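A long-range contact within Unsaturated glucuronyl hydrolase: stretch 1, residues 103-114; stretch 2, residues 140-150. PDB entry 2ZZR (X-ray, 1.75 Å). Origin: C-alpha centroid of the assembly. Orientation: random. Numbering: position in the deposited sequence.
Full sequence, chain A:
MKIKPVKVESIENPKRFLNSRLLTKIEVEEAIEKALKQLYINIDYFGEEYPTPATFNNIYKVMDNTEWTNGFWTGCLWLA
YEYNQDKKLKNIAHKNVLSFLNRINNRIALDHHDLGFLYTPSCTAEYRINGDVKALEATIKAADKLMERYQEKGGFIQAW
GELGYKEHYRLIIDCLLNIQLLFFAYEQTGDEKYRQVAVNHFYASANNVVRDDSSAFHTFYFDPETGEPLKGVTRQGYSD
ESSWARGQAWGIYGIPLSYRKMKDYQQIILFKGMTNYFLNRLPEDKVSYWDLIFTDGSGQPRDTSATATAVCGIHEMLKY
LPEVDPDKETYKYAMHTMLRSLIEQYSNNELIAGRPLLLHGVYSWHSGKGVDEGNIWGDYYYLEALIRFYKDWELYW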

# COMPACT_ATOMS: atom_id res chain seq x y z
N ARG A 103 1.39 -12.29 -18.55
CA ARG A 103 1.15 -12.99 -17.29
C ARG A 103 -0.34 -13.31 -17.06
O ARG A 103 -0.68 -14.41 -16.62
CB ARG A 103 1.73 -12.19 -16.12
CG ARG A 103 1.69 -12.94 -14.79
CD ARG A 103 2.41 -12.19 -13.70
NE ARG A 103 2.25 -12.87 -12.41
CZ ARG A 103 2.76 -12.43 -11.26
NH1 ARG A 103 3.49 -11.32 -11.21
NH2 ARG A 103 2.55 -13.13 -10.15
N ILE A 104 -1.22 -12.35 -17.35
CA ILE A 104 -2.65 -12.59 -17.19
C ILE A 104 -3.23 -13.46 -18.32
O ILE A 104 -4.05 -14.35 -18.06
CB ILE A 104 -3.48 -11.28 -16.93
CG1 ILE A 104 -4.96 -11.59 -16.67
CG2 ILE A 104 -3.33 -10.26 -18.06
CD1 ILE A 104 -5.23 -12.34 -15.39
N ASN A 105 -2.78 -13.23 -19.55
CA ASN A 105 -3.21 -14.04 -20.69
C ASN A 105 -2.97 -15.52 -20.44
O ASN A 105 -3.81 -16.36 -20.77
CB ASN A 105 -2.50 -13.58 -21.97
CG ASN A 105 -3.18 -12.39 -22.62
OD1 ASN A 105 -4.31 -12.04 -22.27
ND2 ASN A 105 -2.50 -11.77 -23.58
N ASN A 106 -1.83 -15.82 -19.83
CA ASN A 106 -1.42 -17.19 -19.54
C ASN A 106 -1.68 -17.63 -18.11
O ASN A 106 -1.28 -18.73 -17.72
CB ASN A 106 0.05 -17.36 -19.90
CG ASN A 106 0.28 -17.35 -21.39
OD1 ASN A 106 -0.19 -18.24 -22.10
ND2 ASN A 106 0.97 -16.33 -21.88
N ARG A 107 -2.34 -16.77 -17.33
CA ARG A 107 -2.73 -17.08 -15.95
C ARG A 107 -1.57 -17.65 -15.12
O ARG A 107 -1.70 -18.68 -14.43
CB ARG A 107 -3.95 -18.02 -15.93
CG ARG A 107 -5.20 -17.42 -16.59
CD ARG A 107 -6.34 -18.44 -16.69
NE ARG A 107 -6.80 -18.90 -15.38
CZ ARG A 107 -7.74 -18.31 -14.65
NH1 ARG A 107 -8.35 -17.22 -15.10
NH2 ARG A 107 -8.08 -18.82 -13.47
N ILE A 108 -0.42 -16.98 -15.20
CA ILE A 108 0.79 -17.39 -14.50
C ILE A 108 0.89 -16.74 -13.13
O ILE A 108 0.94 -15.52 -13.02
CB ILE A 108 2.06 -17.04 -15.33
CG1 ILE A 108 2.04 -17.77 -16.67
CG2 ILE A 108 3.34 -17.36 -14.54
CD1 ILE A 108 2.99 -17.19 -17.70
N ALA A 109 0.93 -17.58 -12.09
CA ALA A 109 1.15 -17.14 -10.71
C ALA A 109 0.17 -16.05 -10.24
O ALA A 109 0.58 -15.05 -9.65
CB ALA A 109 2.61 -16.68 -10.51
N LEU A 110 -1.12 -16.26 -10.50
CA LEU A 110 -2.13 -15.26 -10.17
C LEU A 110 -3.31 -15.78 -9.33
O LEU A 110 -4.36 -15.14 -9.27
CB LEU A 110 -2.63 -14.56 -11.45
CG LEU A 110 -1.62 -13.68 -12.20
CD1 LEU A 110 -2.23 -13.17 -13.50
CD2 LEU A 110 -1.15 -12.49 -11.34
N ASP A 111 -3.11 -16.91 -8.66
CA ASP A 111 -4.17 -17.48 -7.82
C ASP A 111 -4.09 -16.95 -6.40
O ASP A 111 -3.78 -17.68 -5.45
CB ASP A 111 -4.14 -19.00 -7.88
CG ASP A 111 -4.25 -19.51 -9.29
OD1 ASP A 111 -3.32 -20.22 -9.73
OD2 ASP A 111 -5.24 -19.16 -9.97
N HIS A 112 -4.35 -15.65 -6.28
CA HIS A 112 -4.28 -14.93 -5.02
C HIS A 112 -5.04 -13.61 -5.24
O HIS A 112 -5.59 -13.38 -6.32
CB HIS A 112 -2.82 -14.69 -4.61
CG HIS A 112 -2.00 -14.01 -5.67
ND1 HIS A 112 -1.04 -14.67 -6.41
CD2 HIS A 112 -2.02 -12.73 -6.12
CE1 HIS A 112 -0.49 -13.82 -7.26
NE2 HIS A 112 -1.07 -12.64 -7.11
N HIS A 113 -5.06 -12.76 -4.22
CA HIS A 113 -5.86 -11.54 -4.26
C HIS A 113 -5.03 -10.30 -4.55
O HIS A 113 -5.54 -9.17 -4.49
CB HIS A 113 -6.57 -11.36 -2.91
CG HIS A 113 -5.62 -11.14 -1.77
ND1 HIS A 113 -4.89 -12.17 -1.20
CD2 HIS A 113 -5.24 -10.01 -1.13
CE1 HIS A 113 -4.13 -11.67 -0.24
NE2 HIS A 113 -4.33 -10.37 -0.17
N ASP A 114 -3.74 -10.49 -4.86
CA ASP A 114 -2.82 -9.36 -5.07
C ASP A 114 -2.76 -8.84 -6.51
O ASP A 114 -1.75 -8.25 -6.93
CB ASP A 114 -1.43 -9.69 -4.52
CG ASP A 114 -1.40 -9.81 -3.01
OD1 ASP A 114 -2.01 -8.96 -2.33
OD2 ASP A 114 -0.75 -10.74 -2.50
N ILE A 140 -8.30 -4.91 -17.14
CA ILE A 140 -9.63 -5.52 -17.09
C ILE A 140 -9.53 -7.03 -16.88
O ILE A 140 -10.25 -7.59 -16.06
CB ILE A 140 -10.48 -5.17 -18.34
CG1 ILE A 140 -10.65 -3.65 -18.47
CG2 ILE A 140 -11.85 -5.87 -18.28
CD1 ILE A 140 -11.25 -2.96 -17.24
N LYS A 141 -8.60 -7.67 -17.60
CA LYS A 141 -8.38 -9.11 -17.43
C LYS A 141 -7.94 -9.44 -16.00
O LYS A 141 -8.41 -10.42 -15.42
CB LYS A 141 -7.37 -9.63 -18.46
CG LYS A 141 -7.95 -9.72 -19.87
CD LYS A 141 -6.87 -10.06 -20.89
CE LYS A 141 -7.48 -10.30 -22.27
NZ LYS A 141 -6.46 -10.75 -23.24
N ALA A 142 -7.08 -8.60 -15.43
CA ALA A 142 -6.66 -8.73 -14.02
C ALA A 142 -7.83 -8.57 -13.05
O ALA A 142 -7.93 -9.30 -12.07
CB ALA A 142 -5.56 -7.72 -13.69
N ALA A 143 -8.72 -7.61 -13.32
CA ALA A 143 -9.91 -7.40 -12.51
C ALA A 143 -10.79 -8.66 -12.52
O ALA A 143 -11.23 -9.11 -11.47
CB ALA A 143 -10.70 -6.19 -13.00
N ASP A 144 -11.01 -9.23 -13.70
CA ASP A 144 -11.77 -10.47 -13.82
C ASP A 144 -11.11 -11.62 -13.06
O ASP A 144 -11.79 -12.43 -12.42
CB ASP A 144 -11.97 -10.85 -15.29
CG ASP A 144 -12.90 -9.90 -16.02
OD1 ASP A 144 -13.73 -9.25 -15.35
OD2 ASP A 144 -12.79 -9.80 -17.26
N LYS A 145 -9.78 -11.67 -13.12
CA LYS A 145 -9.02 -12.67 -12.37
C LYS A 145 -9.26 -12.52 -10.86
O LYS A 145 -9.50 -13.50 -10.15
CB LYS A 145 -7.53 -12.59 -12.70
CG LYS A 145 -6.67 -13.70 -12.08
CD LYS A 145 -6.96 -15.06 -12.72
CE LYS A 145 -6.14 -16.16 -12.05
NZ LYS A 145 -6.70 -16.54 -10.73
N LEU A 146 -9.23 -11.27 -10.39
CA LEU A 146 -9.48 -10.99 -8.98
C LEU A 146 -10.90 -11.37 -8.55
O LEU A 146 -11.11 -11.92 -7.47
CB LEU A 146 -9.20 -9.51 -8.67
CG LEU A 146 -9.31 -9.09 -7.20
CD1 LEU A 146 -8.38 -9.91 -6.31
CD2 LEU A 146 -9.06 -7.60 -7.05
N MET A 147 -11.87 -11.09 -9.42
CA MET A 147 -13.28 -11.41 -9.16
C MET A 147 -13.52 -12.91 -8.91
O MET A 147 -14.46 -13.27 -8.19
CB MET A 147 -14.16 -10.92 -10.32
CG MET A 147 -14.27 -9.40 -10.43
SD MET A 147 -15.31 -8.69 -9.14
CE MET A 147 -16.93 -8.98 -9.85
N GLU A 148 -12.66 -13.75 -9.48
CA GLU A 148 -12.77 -15.22 -9.34
C GLU A 148 -12.69 -15.68 -7.88
O GLU A 148 -13.18 -16.77 -7.55
CB GLU A 148 -11.68 -15.93 -10.15
CG GLU A 148 -11.78 -15.80 -11.66
CD GLU A 148 -10.57 -16.38 -12.38
OE1 GLU A 148 -9.72 -17.04 -11.73
OE2 GLU A 148 -10.46 -16.18 -13.61
N ARG A 149 -12.07 -14.88 -7.02
CA ARG A 149 -11.90 -15.25 -5.62
C ARG A 149 -13.00 -14.73 -4.68
O ARG A 149 -12.96 -14.96 -3.48
CB ARG A 149 -10.50 -14.86 -5.11
CG ARG A 149 -9.37 -15.46 -5.93
CD ARG A 149 -8.04 -15.39 -5.19
NE ARG A 149 -7.96 -16.34 -4.07
CZ ARG A 149 -7.71 -17.65 -4.20
NH1 ARG A 149 -7.51 -18.18 -5.40
NH2 ARG A 149 -7.67 -18.42 -3.12
N TYR A 150 -13.99 -14.04 -5.25
CA TYR A 150 -15.09 -13.50 -4.45
C TYR A 150 -15.97 -14.60 -3.88
O TYR A 150 -16.37 -15.52 -4.60
CB TYR A 150 -15.95 -12.54 -5.28
CG TYR A 150 -17.12 -11.96 -4.50
CD1 TYR A 150 -18.43 -12.32 -4.81
CD2 TYR A 150 -16.91 -11.08 -3.45
CE1 TYR A 150 -19.51 -11.80 -4.09
CE2 TYR A 150 -17.98 -10.55 -2.73
CZ TYR A 150 -19.27 -10.91 -3.06
OH TYR A 150 -20.32 -10.39 -2.35
O HOH W 1 -7.30 -14.46 -8.52

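This is a mainly polar contact in which the end of one helix and the loop after it pack against a second helix and the turn that follows it, with Lys145 at the centre of a charged network.

Lys145 loses more surface to the other stretch than any other residue here. Its CA-to-CB bond points toward stretch 1. Lys145 NZ donates to Leu110 O at 3.1 Å and to Asp111 OD2 at 3.1 Å, the latter as part of a salt bridge. Within its own stretch, Lys145 NZ also forms a salt bridge with Glu148 OE1 at 3.2 Å. The ammonium group is thus held between two carboxylates and a backbone carbonyl.

Arg107 meets Glu148 in a two-pronged salt bridge. Arg107 NH1 lies 2.8 Å from Glu148 OE2, and Arg107 NH2 lies 3.0 Å from Glu148 OE1. The hydrogen bonds are nearly straight, at 172° and 161°. Lys145 CD lies over one face of the guanidinium, 3.5 Å from Arg107 NH1. Arg107 NH2 and Lys145 NZ are like charges only 3.8 Å apart, but Glu148 OE1 accepts from both, which offsets their repulsion.

A water adds to the network. Water 1 accepts from Lys145 NZ at 3.1 Å. Water 1 also lies 3.0 Å from His112 O, placed to donate to it, so it bridges the stretches.

Ile104 makes apolar contacts near the helix end. Its CA-to-CB bond points toward stretch 2, with Ile104 CG1 3.6 Å from Lys141 CB and Ile104 CD1 3.5 Å from Lys145 CB. Both partners are the aliphatic starts of lysine side chains. Further out, Lys141 NZ donates to Asn105 OD1 at 2.7 Å.

At the other end no direct hydrogen bond joins the stretches, but the backbones are close: His113 CA and Leu146 CA are 6.0 Å apart. Leu146 CD1 packs 3.5 Å from His113 O, and Arg149 CD lies 3.4 Å from His112 O. Asp111 O sits over one face of the Arg149 guanidinium, 3.8 Å from Arg149 NH1.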